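Local coordinates for protein NANS (YJHS), A 9-O-acetyl N-acetylneuraminic acid esterase (Escherichia coli O157:H7 EDL933, PDB 3PT5) that probably hydrolyses the 9-O-acetyl group of 9-O-acetyl-N-acetylneuraminic acid, allowing the bacterium to grow on this sialic acid of host mucosal sites, at residues Met210-Arg215 and Asp230-Phe234; Thr239-Glu244 and Gly274-Thr279; Ala56-His62 and His81-Gln87. All blocks are in the same frame, centred on the assembly; numbering follows the deposited sequence.

Contact 1 of 3, residues Met210-Arg215 and Asp230-Phe234; sequences MVEAFR and DAPWF
Trp233 and the helix residues Val211 and Phe214 pack the helix of a beta-alpha-beta crossover against its second strand in the SGNH hydrolase fold. Strand 182-189 leads into helix 203-218, which returns to the parallel strand 233-236. Three apolar helix side chains meet the Trp233 indole. Val211 CG2 sits over one face, 3.9 Å from the centroid of the six-membered ring and almost on its normal, a CH-pi contact. The indole edge is turned into the face of Phe214 in a T-shaped pair, with ring planes at 90°. Here Trp233 CZ2 comes 3.7 Å from Phe214 CG. Phe214 CG stands anti to its own backbone N (chi1 -178°), which carries the ring from the helix to the indole edge. Met210 bends at its thioether to bring CE 4.0 Å from Trp233 CH2.

The polar part lies at the next helical position. Arg215 reaches out with an extended chain, and its NH2 donates to Ala231 O at 2.9 Å. The bond is bent (146°), and the donor stands above the carbonyl plane. A water makes a second bond to Ala231 O, 2.8 Å away, and accepts from both Arg215 NE and Trp233 NE1. The water lies 2.9 Å from Trp233 NE1, giving this buried N-H an acceptor. The guanidinium is layered between Asp230 CB on one face and Val211 CG1 on the other. Asp230 OD1 is well out of its plane, 4.1 Å from Arg215 NH1, so the two charges can attract without a directed bond.

Arg215 NH1 finds its own acceptor in Ala263 O, just before strand 265-268. Trp233 also meets Trp188 of strand 182-189, while Phe214 packs on Leu167 and Val168 of helix 162-176. Pro232 and Phe234 lean instead on helix 315-335.

Contact 2 of 3, residues Thr239-Glu244 and Gly274-Thr279; sequences TWYWKE and GARGLT
Arg276 NH2 donates to Glu244 OE1 at 2.8 Å, and Arg276 NE donates to Glu244 OE2 at 3.0 Å. The salt bridge is therefore side-on, one nitrogen to each oxygen. The NE bond is the straighter (167°) and lies in the guanidinium plane. The carboxylate is twisted 39° from that plane.

The same guanidinium lies flat on Trp240, with centres 4.1 Å apart and planes at 9°, a cation-pi stack. Arg276 CD sits over the six-membered ring, 3.6 Å from its centroid. Ring and carboxylate together should fix the rotation of the arginine end. At the indole edge, Thr279 CG2 comes 3.6 Å from Trp240 NE1. That N-H and Thr279 OG1 both bond to Glu284 OE1. A water accepts from Trp240 N and donates to Gly277 O, with 2.9 Å between the water and Gly277 O.

Thr239 is the N-cap of helix 240-245. Its OG1 accepts a weak bond from Tyr241 N and donates to Ser310 O. Trp240 and Glu244 stand one turn apart on the helix, so they meet one arginine together. This is a cation-pi stack combined with a salt bridge, joining a capped helix start to the loop after strand 265-268.

Contact 3 of 3, residues Ala56-His62 and His81-Gln87; sequences ARFAHTH and HDVQDMQ
Phe58 and His81 stack where two loops meet beside edge strand 73-75 and its antiparallel neighbour 52-55 in the SGNH hydrolase sheet. One loop joins these strands and the other leaves strand 73-75. The Phe58 and His81 rings lie face to face, with centroids 4.1 Å apart and planes at 25°. Asp85 covers the opposite face of Phe58. Its carboxylate is nearly parallel to the ring, and its CG comes 3.6 Å from Phe58 CZ. At the ring edge, Phe58 CE1 approaches Asp82 O to 3.2 Å.

Arg57 extends beside residues 81-83. Its NE donates to His81 O at 2.9 Å, fairly straight at 162°, though from above the carbonyl plane. The chain bends at chi3 (-54°), and Val83 CG2 packs over one guanidinium face, 3.7 Å from Arg57 NH1. Asp166 of helix 162-176 forms a salt bridge with Arg57 NH2, and Pro128 O takes NH1. The charge is thus tied to two further parts of the fold.

As modelled, His81 NE2 donates to His60 O at 3.3 Å, but the ring's orientation is doubtful. Asp85 also closes an Asx turn: its OD1 accepts from Gln87 N at 3.0 Å, nearly along its C-O axis.

Contact 1 is the buried one. It joins a helix to a parallel strand of the central sheet, mainly through aromatic and aliphatic packing, with one arginine at its outer end. Contacts 2 and 3 are partly buried and lie on opposite sides of the chain's centre, about 29 Å apart between centres. Contact 2 relies on a charged pair against an indole, and contact 3 on stacked rings and an arginine bond to a loop carbonyl. Contacts 1 and 2 are neighbours in sequence, since strand 233-236 runs on to helix 240-245. Contacts 1 and 3 both border helix 162-176. No two contacts touch; nearest atoms are about 12 to 14 Å apart.

Contact 1 of 3, residues Met210-Arg215 and Asp230-Phe234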
loop_
_atom_site.group_PDB
_atom_site.type_symbol
_atom_site.label_atom_id
_atom_site.label_comp_id
_atom_site.label_asym_id
_atom_site.label_seq_id
_atom_site.Cartn_x
_atom_site.Cartn_y
_atom_site.Cartn_z
ATOM N N MET A 210 -4.974 -16.571 5.994
ATOM C CA MET A 210 -3.701 -15.879 5.811
ATOM C C MET A 210 -3.364 -14.955 6.975
ATOM O O MET A 210 -2.209 -14.840 7.396
ATOM C CB MET A 210 -3.697 -15.109 4.495
ATOM C CG MET A 210 -2.312 -14.812 4.052
ATOM S SD MET A 210 -2.160 -13.823 2.546
ATOM C CE MET A 210 -2.662 -12.212 3.143
ATOM N N VAL A 211 -4.374 -14.265 7.482
ATOM C CA VAL A 211 -4.171 -13.432 8.665
ATOM C C VAL A 211 -3.767 -14.298 9.868
ATOM O O VAL A 211 -2.848 -13.950 10.580
ATOM C CB VAL A 211 -5.411 -12.623 9.010
ATOM C CG1 VAL A 211 -5.189 -11.875 10.290
ATOM C CG2 VAL A 211 -5.749 -11.648 7.888
ATOM N N GLU A 212 -4.429 -15.431 10.078
ATOM C CA GLU A 212 -4.010 -16.304 11.187
ATOM C C GLU A 212 -2.581 -16.850 10.998
ATOM O O GLU A 212 -1.826 -16.963 11.972
ATOM C CB GLU A 212 -4.967 -17.481 11.407
ATOM C CG GLU A 212 -6.436 -17.158 11.607
ATOM C CD GLU A 212 -7.321 -18.398 11.518
ATOM O OE1 GLU A 212 -7.333 -19.084 10.464
ATOM O OE2 GLU A 212 -8.043 -18.684 12.501
ATOM N N ALA A 213 -2.211 -17.176 9.762
ATOM C CA ALA A 213 -0.854 -17.662 9.477
ATOM C C ALA A 213 0.182 -16.573 9.749
ATOM O O ALA A 213 1.232 -16.823 10.346
ATOM C CB ALA A 213 -0.740 -18.174 8.032
ATOM N N PHE A 214 -0.124 -15.355 9.314
ATOM C CA PHE A 214 0.724 -14.201 9.553
ATOM C C PHE A 214 0.983 -14.032 11.067
ATOM O O PHE A 214 2.123 -13.833 11.503
ATOM C CB PHE A 214 0.061 -12.943 8.945
ATOM C CG PHE A 214 0.878 -11.672 9.100
ATOM C CD1 PHE A 214 1.857 -11.338 8.170
ATOM C CD2 PHE A 214 0.620 -10.773 10.157
ATOM C CE1 PHE A 214 2.606 -10.149 8.284
ATOM C CE2 PHE A 214 1.358 -9.582 10.291
ATOM C CZ PHE A 214 2.353 -9.253 9.352
ATOM N N ARG A 215 -0.080 -14.108 11.853
ATOM C CA ARG A 215 0.005 -13.911 13.304
ATOM C C ARG A 215 0.807 -15.021 13.989
ATOM O O ARG A 215 1.619 -14.726 14.871
ATOM C CB ARG A 215 -1.391 -13.743 13.901
ATOM C CG ARG A 215 -2.015 -12.428 13.466
ATOM C CD ARG A 215 -3.470 -12.264 13.899
ATOM N NE ARG A 215 -3.894 -10.889 13.635
ATOM C CZ ARG A 215 -5.123 -10.384 13.805
ATOM N NH1 ARG A 215 -6.138 -11.115 14.264
ATOM N NH2 ARG A 215 -5.329 -9.095 13.509
ATOM N N ASP A 230 -1.997 -10.162 18.205
ATOM C CA ASP A 230 -2.915 -10.026 17.080
ATOM C C ASP A 230 -2.782 -8.605 16.523
ATOM O O ASP A 230 -3.711 -7.788 16.637
ATOM C CB ASP A 230 -4.363 -10.251 17.526
ATOM C CG ASP A 230 -4.682 -11.713 17.804
ATOM O OD1 ASP A 230 -3.922 -12.616 17.367
ATOM O OD2 ASP A 230 -5.724 -11.947 18.456
ATOM N N ALA A 231 -1.647 -8.333 15.881
ATOM C CA ALA A 231 -1.370 -6.998 15.357
ATOM C C ALA A 231 -2.522 -6.602 14.429
ATOM O O ALA A 231 -2.996 -7.434 13.657
ATOM C CB ALA A 231 -0.039 -6.975 14.630
ATOM N N PRO A 232 -3.000 -5.341 14.523
ATOM C CA PRO A 232 -4.105 -4.903 13.692
ATOM C C PRO A 232 -3.833 -4.932 12.180
ATOM O O PRO A 232 -2.742 -4.575 11.706
ATOM C CB PRO A 232 -4.341 -3.452 14.132
ATOM C CG PRO A 232 -3.054 -2.997 14.685
ATOM C CD PRO A 232 -2.417 -4.228 15.294
ATOM N N TRP A 233 -4.855 -5.354 11.467
ATOM C CA TRP A 233 -4.956 -5.213 10.020
ATOM C C TRP A 233 -5.988 -4.127 9.760
ATOM O O TRP A 233 -7.161 -4.289 10.059
ATOM C CB TRP A 233 -5.382 -6.517 9.344
ATOM C CG TRP A 233 -4.259 -7.485 9.274
ATOM C CD1 TRP A 233 -3.510 -7.915 10.322
ATOM C CD2 TRP A 233 -3.761 -8.166 8.108
ATOM N NE1 TRP A 233 -2.562 -8.820 9.896
ATOM C CE2 TRP A 233 -2.695 -8.994 8.536
ATOM C CE3 TRP A 233 -4.106 -8.148 6.748
ATOM C CZ2 TRP A 233 -1.954 -9.796 7.641
ATOM C CZ3 TRP A 233 -3.380 -8.959 5.857
ATOM C CH2 TRP A 233 -2.323 -9.771 6.311
ATOM N N PHE A 234 -5.523 -3.030 9.185
ATOM C CA PHE A 234 -6.373 -1.933 8.759
ATOM C C PHE A 234 -6.734 -2.168 7.310
ATOM O O PHE A 234 -5.892 -2.068 6.409
ATOM C CB PHE A 234 -5.650 -0.610 8.943
ATOM C CG PHE A 234 -5.236 -0.372 10.351
ATOM C CD1 PHE A 234 -6.151 0.132 11.286
ATOM C CD2 PHE A 234 -3.954 -0.709 10.759
ATOM C CE1 PHE A 234 -5.754 0.350 12.622
ATOM C CE2 PHE A 234 -3.550 -0.505 12.081
ATOM C CZ PHE A 234 -4.460 0.007 13.017
HETATM O O HOH W 1 -1.324 -9.391 12.494
#

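Contact 2 of 3, residues Thr239-Glu244 and Gly274-Thr279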
loop_
_atom_site.group_PDB
_atom_site.type_symbol
_atom_site.label_atom_id
_atom_site.label_comp_id
_atom_site.label_asym_id
_atom_site.label_seq_id
_atom_site.Cartn_x
_atom_site.Cartn_y
_atom_site.Cartn_z
ATOM N N THR A 239 -12.854 1.487 -4.709
ATOM C CA THR A 239 -13.506 2.597 -5.414
ATOM C C THR A 239 -14.950 2.300 -5.784
ATOM O O THR A 239 -15.383 1.141 -5.774
ATOM C CB THR A 239 -12.788 2.984 -6.723
ATOM O OG1 THR A 239 -13.156 2.061 -7.759
ATOM C CG2 THR A 239 -11.294 2.994 -6.530
ATOM N N TRP A 240 -15.648 3.349 -6.199
ATOM C CA TRP A 240 -17.053 3.232 -6.530
ATOM C C TRP A 240 -17.287 2.300 -7.694
ATOM O O TRP A 240 -18.341 1.676 -7.772
ATOM C CB TRP A 240 -17.650 4.604 -6.844
ATOM C CG TRP A 240 -17.078 5.347 -8.025
ATOM C CD1 TRP A 240 -16.138 6.360 -7.981
ATOM C CD2 TRP A 240 -17.471 5.223 -9.398
ATOM N NE1 TRP A 240 -15.910 6.847 -9.261
ATOM C CE2 TRP A 240 -16.718 6.173 -10.139
ATOM C CE3 TRP A 240 -18.386 4.398 -10.084
ATOM C CZ2 TRP A 240 -16.834 6.299 -11.531
ATOM C CZ3 TRP A 240 -18.498 4.533 -11.477
ATOM C CH2 TRP A 240 -17.720 5.472 -12.176
ATOM N N TYR A 241 -16.304 2.207 -8.593
ATOM C CA TYR A 241 -16.410 1.292 -9.757
ATOM C C TYR A 241 -16.685 -0.150 -9.294
ATOM O O TYR A 241 -17.631 -0.842 -9.789
ATOM C CB TYR A 241 -15.135 1.346 -10.623
ATOM C CG TYR A 241 -15.127 0.189 -11.605
ATOM C CD1 TYR A 241 -15.903 0.242 -12.761
ATOM C CD2 TYR A 241 -14.416 -0.971 -11.339
ATOM C CE1 TYR A 241 -15.943 -0.826 -13.654
ATOM C CE2 TYR A 241 -14.450 -2.061 -12.219
ATOM C CZ TYR A 241 -15.228 -1.969 -13.366
ATOM O OH TYR A 241 -15.277 -3.015 -14.236
ATOM N N TRP A 242 -15.865 -0.613 -8.351
ATOM C CA TRP A 242 -15.911 -2.004 -7.892
ATOM C C TRP A 242 -17.182 -2.277 -7.076
ATOM O O TRP A 242 -17.863 -3.281 -7.266
ATOM C CB TRP A 242 -14.656 -2.268 -7.054
ATOM C CG TRP A 242 -13.406 -2.198 -7.874
ATOM C CD1 TRP A 242 -12.491 -1.157 -7.917
ATOM C CD2 TRP A 242 -12.959 -3.165 -8.830
ATOM N NE1 TRP A 242 -11.484 -1.458 -8.787
ATOM C CE2 TRP A 242 -11.737 -2.669 -9.382
ATOM C CE3 TRP A 242 -13.452 -4.406 -9.262
ATOM C CZ2 TRP A 242 -10.999 -3.376 -10.343
ATOM C CZ3 TRP A 242 -12.713 -5.122 -10.230
ATOM C CH2 TRP A 242 -11.497 -4.592 -10.761
ATOM N N LYS A 243 -17.511 -1.345 -6.198
ATOM C CA LYS A 243 -18.753 -1.431 -5.423
ATOM C C LYS A 243 -20.011 -1.438 -6.267
ATOM O O LYS A 243 -20.959 -2.160 -5.944
ATOM C CB LYS A 243 -18.872 -0.255 -4.482
ATOM C CG LYS A 243 -17.806 -0.137 -3.465
ATOM C CD LYS A 243 -18.147 1.060 -2.692
ATOM C CE LYS A 243 -17.213 1.305 -1.553
ATOM N NZ LYS A 243 -18.001 1.879 -0.419
ATOM N N GLU A 244 -20.069 -0.610 -7.307
ATOM C CA GLU A 244 -21.313 -0.514 -8.101
ATOM C C GLU A 244 -21.472 -1.689 -9.042
ATOM O O GLU A 244 -22.589 -2.092 -9.348
ATOM C CB GLU A 244 -21.345 0.764 -8.943
ATOM C CG GLU A 244 -21.476 2.043 -8.128
ATOM C CD GLU A 244 -21.812 3.267 -8.994
ATOM O OE1 GLU A 244 -22.089 3.101 -10.201
ATOM O OE2 GLU A 244 -21.784 4.401 -8.480
ATOM N N GLY A 274 -22.857 5.072 -2.049
ATOM C CA GLY A 274 -23.318 5.525 -3.369
ATOM C C GLY A 274 -22.533 6.690 -3.960
ATOM O O GLY A 274 -22.833 7.114 -5.073
ATOM N N ALA A 275 -21.547 7.213 -3.220
ATOM C CA ALA A 275 -20.751 8.336 -3.696
ATOM C C ALA A 275 -19.862 7.885 -4.835
ATOM O O ALA A 275 -19.410 6.736 -4.850
ATOM C CB ALA A 275 -19.876 8.877 -2.556
ATOM N N ARG A 276 -19.617 8.783 -5.778
ATOM C CA ARG A 276 -18.532 8.573 -6.754
ATOM C C ARG A 276 -17.404 9.513 -6.383
ATOM O O ARG A 276 -17.338 9.964 -5.240
ATOM C CB ARG A 276 -19.039 8.748 -8.187
ATOM C CG ARG A 276 -20.013 7.641 -8.575
ATOM C CD ARG A 276 -20.301 7.654 -10.038
ATOM N NE ARG A 276 -21.150 6.537 -10.434
ATOM C CZ ARG A 276 -21.518 6.306 -11.699
ATOM N NH1 ARG A 276 -21.133 7.127 -12.681
ATOM N NH2 ARG A 276 -22.290 5.261 -11.990
ATOM N N GLY A 277 -16.485 9.773 -7.303
ATOM C CA GLY A 277 -15.349 10.611 -6.959
ATOM C C GLY A 277 -14.152 9.798 -6.491
ATOM O O GLY A 277 -14.257 8.589 -6.212
ATOM N N LEU A 278 -13.009 10.479 -6.466
ATOM C CA LEU A 278 -11.741 10.017 -5.862
ATOM C C LEU A 278 -10.877 9.119 -6.732
ATOM O O LEU A 278 -9.888 8.549 -6.246
ATOM C CB LEU A 278 -11.931 9.354 -4.487
ATOM C CG LEU A 278 -12.605 10.175 -3.382
ATOM C CD1 LEU A 278 -12.521 9.416 -2.073
ATOM C CD2 LEU A 278 -11.933 11.551 -3.255
ATOM N N THR A 279 -11.281 8.933 -7.975
ATOM C CA THR A 279 -10.559 7.996 -8.822
ATOM C C THR A 279 -9.764 8.689 -9.928
ATOM O O THR A 279 -9.872 9.911 -10.122
ATOM C CB THR A 279 -11.503 6.983 -9.529
ATOM O OG1 THR A 279 -12.253 7.648 -10.578
ATOM C CG2 THR A 279 -12.440 6.326 -8.502
HETATM O O HOH W 2 -14.282 5.816 -5.308
#

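Contact 3 of 3, residues Ala56-His62 and His81-Gln87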
loop_
_atom_site.group_PDB
_atom_site.type_symbol
_atom_site.label_atom_id
_atom_site.label_comp_id
_atom_site.label_asym_id
_atom_site.label_seq_id
_atom_site.Cartn_x
_atom_site.Cartn_y
_atom_site.Cartn_z
ATOM N N ALA A 56 13.827 -1.644 0.838
ATOM C CA ALA A 56 14.053 -1.685 -0.619
ATOM C C ALA A 56 13.734 -3.027 -1.258
ATOM O O ALA A 56 13.727 -4.059 -0.613
ATOM C CB ALA A 56 15.503 -1.319 -0.951
ATOM N N ARG A 57 13.510 -2.985 -2.573
ATOM C CA ARG A 57 13.244 -4.173 -3.368
ATOM C C ARG A 57 14.008 -4.103 -4.682
ATOM O O ARG A 57 14.626 -5.100 -5.079
ATOM C CB ARG A 57 11.745 -4.339 -3.657
ATOM C CG ARG A 57 11.418 -5.660 -4.359
ATOM C CD ARG A 57 9.921 -5.833 -4.662
ATOM N NE ARG A 57 9.079 -5.677 -3.475
ATOM C CZ ARG A 57 8.748 -6.675 -2.666
ATOM N NH1 ARG A 57 7.973 -6.463 -1.606
ATOM N NH2 ARG A 57 9.166 -7.907 -2.933
ATOM N N PHE A 58 13.951 -2.950 -5.345
ATOM C CA PHE A 58 14.451 -2.831 -6.721
ATOM C C PHE A 58 15.966 -2.687 -6.672
ATOM O O PHE A 58 16.557 -2.573 -5.595
ATOM C CB PHE A 58 13.819 -1.628 -7.427
ATOM C CG PHE A 58 12.293 -1.561 -7.293
ATOM C CD1 PHE A 58 11.508 -2.721 -7.315
ATOM C CD2 PHE A 58 11.659 -0.334 -7.166
ATOM C CE1 PHE A 58 10.124 -2.636 -7.180
ATOM C CE2 PHE A 58 10.283 -0.249 -7.048
ATOM C CZ PHE A 58 9.525 -1.390 -7.051
ATOM N N ALA A 59 16.597 -2.677 -7.843
ATOM C CA ALA A 59 18.048 -2.601 -7.912
ATOM C C ALA A 59 18.559 -1.174 -7.675
ATOM O O ALA A 59 19.755 -0.953 -7.390
ATOM C CB ALA A 59 18.503 -3.156 -9.262
ATOM N N HIS A 60 17.671 -0.187 -7.786
ATOM C CA HIS A 60 18.013 1.198 -7.465
ATOM C C HIS A 60 16.862 1.785 -6.684
ATOM O O HIS A 60 15.762 1.219 -6.701
ATOM C CB HIS A 60 18.307 2.036 -8.719
ATOM C CG HIS A 60 19.470 1.517 -9.506
ATOM N ND1 HIS A 60 20.760 1.991 -9.354
ATOM C CD2 HIS A 60 19.540 0.503 -10.396
ATOM C CE1 HIS A 60 21.565 1.307 -10.144
ATOM N NE2 HIS A 60 20.854 0.386 -10.773
ATOM N N THR A 61 17.112 2.890 -5.977
ATOM C CA THR A 61 16.054 3.453 -5.142
ATOM C C THR A 61 14.918 3.987 -6.000
ATOM O O THR A 61 13.742 3.921 -5.607
ATOM C CB THR A 61 16.579 4.541 -4.201
ATOM O OG1 THR A 61 17.194 5.594 -4.951
ATOM C CG2 THR A 61 17.573 3.944 -3.250
ATOM N N HIS A 62 15.280 4.487 -7.175
ATOM C CA HIS A 62 14.372 5.041 -8.170
ATOM C C HIS A 62 15.168 5.132 -9.483
ATOM O O HIS A 62 16.400 4.968 -9.453
ATOM C CB HIS A 62 13.832 6.413 -7.727
ATOM C CG HIS A 62 14.892 7.446 -7.503
ATOM N ND1 HIS A 62 15.285 8.336 -8.483
ATOM C CD2 HIS A 62 15.588 7.781 -6.390
ATOM C CE1 HIS A 62 16.200 9.154 -7.986
ATOM N NE2 HIS A 62 16.418 8.821 -6.729
ATOM N N HIS A 81 8.572 0.604 -3.171
ATOM C CA HIS A 81 9.184 -0.634 -3.581
ATOM C C HIS A 81 8.281 -1.851 -3.403
ATOM O O HIS A 81 8.643 -2.850 -2.807
ATOM C CB HIS A 81 10.504 -0.791 -2.837
ATOM C CG HIS A 81 11.645 -0.058 -3.475
ATOM N ND1 HIS A 81 11.570 1.255 -3.887
ATOM C CD2 HIS A 81 12.898 -0.480 -3.780
ATOM C CE1 HIS A 81 12.732 1.612 -4.417
ATOM N NE2 HIS A 81 13.553 0.578 -4.353
ATOM N N ASP A 82 7.074 -1.743 -3.938
ATOM C CA ASP A 82 6.161 -2.884 -3.932
ATOM C C ASP A 82 6.640 -3.963 -4.896
ATOM O O ASP A 82 7.594 -3.746 -5.660
ATOM C CB ASP A 82 4.752 -2.376 -4.237
ATOM C CG ASP A 82 4.154 -1.562 -3.049
ATOM O OD1 ASP A 82 3.932 -2.174 -1.982
ATOM O OD2 ASP A 82 3.904 -0.329 -3.173
ATOM N N VAL A 83 5.995 -5.131 -4.865
ATOM C CA VAL A 83 6.380 -6.247 -5.719
ATOM C C VAL A 83 6.267 -5.862 -7.185
ATOM O O VAL A 83 7.118 -6.250 -8.021
ATOM C CB VAL A 83 5.488 -7.476 -5.439
ATOM C CG1 VAL A 83 5.935 -8.671 -6.259
ATOM C CG2 VAL A 83 5.481 -7.797 -3.945
ATOM N N GLN A 84 5.219 -5.109 -7.512
ATOM C CA GLN A 84 5.121 -4.510 -8.832
ATOM C C GLN A 84 5.766 -3.130 -8.898
ATOM O O GLN A 84 5.436 -2.234 -8.109
ATOM C CB GLN A 84 3.671 -4.405 -9.252
ATOM C CG GLN A 84 3.516 -3.995 -10.692
ATOM C CD GLN A 84 2.087 -3.728 -11.043
ATOM O OE1 GLN A 84 1.218 -3.663 -10.152
ATOM N NE2 GLN A 84 1.821 -3.527 -12.329
ATOM N N ASP A 85 6.668 -2.946 -9.858
ATOM C CA ASP A 85 7.433 -1.710 -9.989
ATOM C C ASP A 85 6.721 -0.717 -10.902
ATOM O O ASP A 85 6.613 -0.948 -12.118
ATOM C CB ASP A 85 8.832 -2.066 -10.550
ATOM C CG ASP A 85 9.775 -0.873 -10.646
ATOM O OD1 ASP A 85 9.342 0.297 -10.529
ATOM O OD2 ASP A 85 10.992 -1.120 -10.882
ATOM N N MET A 86 6.193 0.364 -10.310
ATOM C CA MET A 86 5.440 1.369 -11.070
ATOM C C MET A 86 6.266 2.612 -11.408
ATOM O O MET A 86 5.736 3.577 -11.958
ATOM C CB MET A 86 4.183 1.807 -10.281
ATOM C CG MET A 86 3.222 0.674 -9.876
ATOM S SD MET A 86 2.590 -0.284 -11.264
ATOM C CE MET A 86 1.402 0.895 -11.902
ATOM N N GLN A 87 7.558 2.599 -11.083
ATOM C CA GLN A 87 8.359 3.818 -11.086
ATOM C C GLN A 87 8.621 4.401 -12.461
ATOM O O GLN A 87 8.983 5.566 -12.560
ATOM C CB GLN A 87 9.669 3.610 -10.326
ATOM C CG GLN A 87 9.502 3.187 -8.866
ATOM C CD GLN A 87 10.813 3.226 -8.175
ATOM O OE1 GLN A 87 11.843 2.878 -8.775
ATOM N NE2 GLN A 87 10.811 3.605 -6.900
#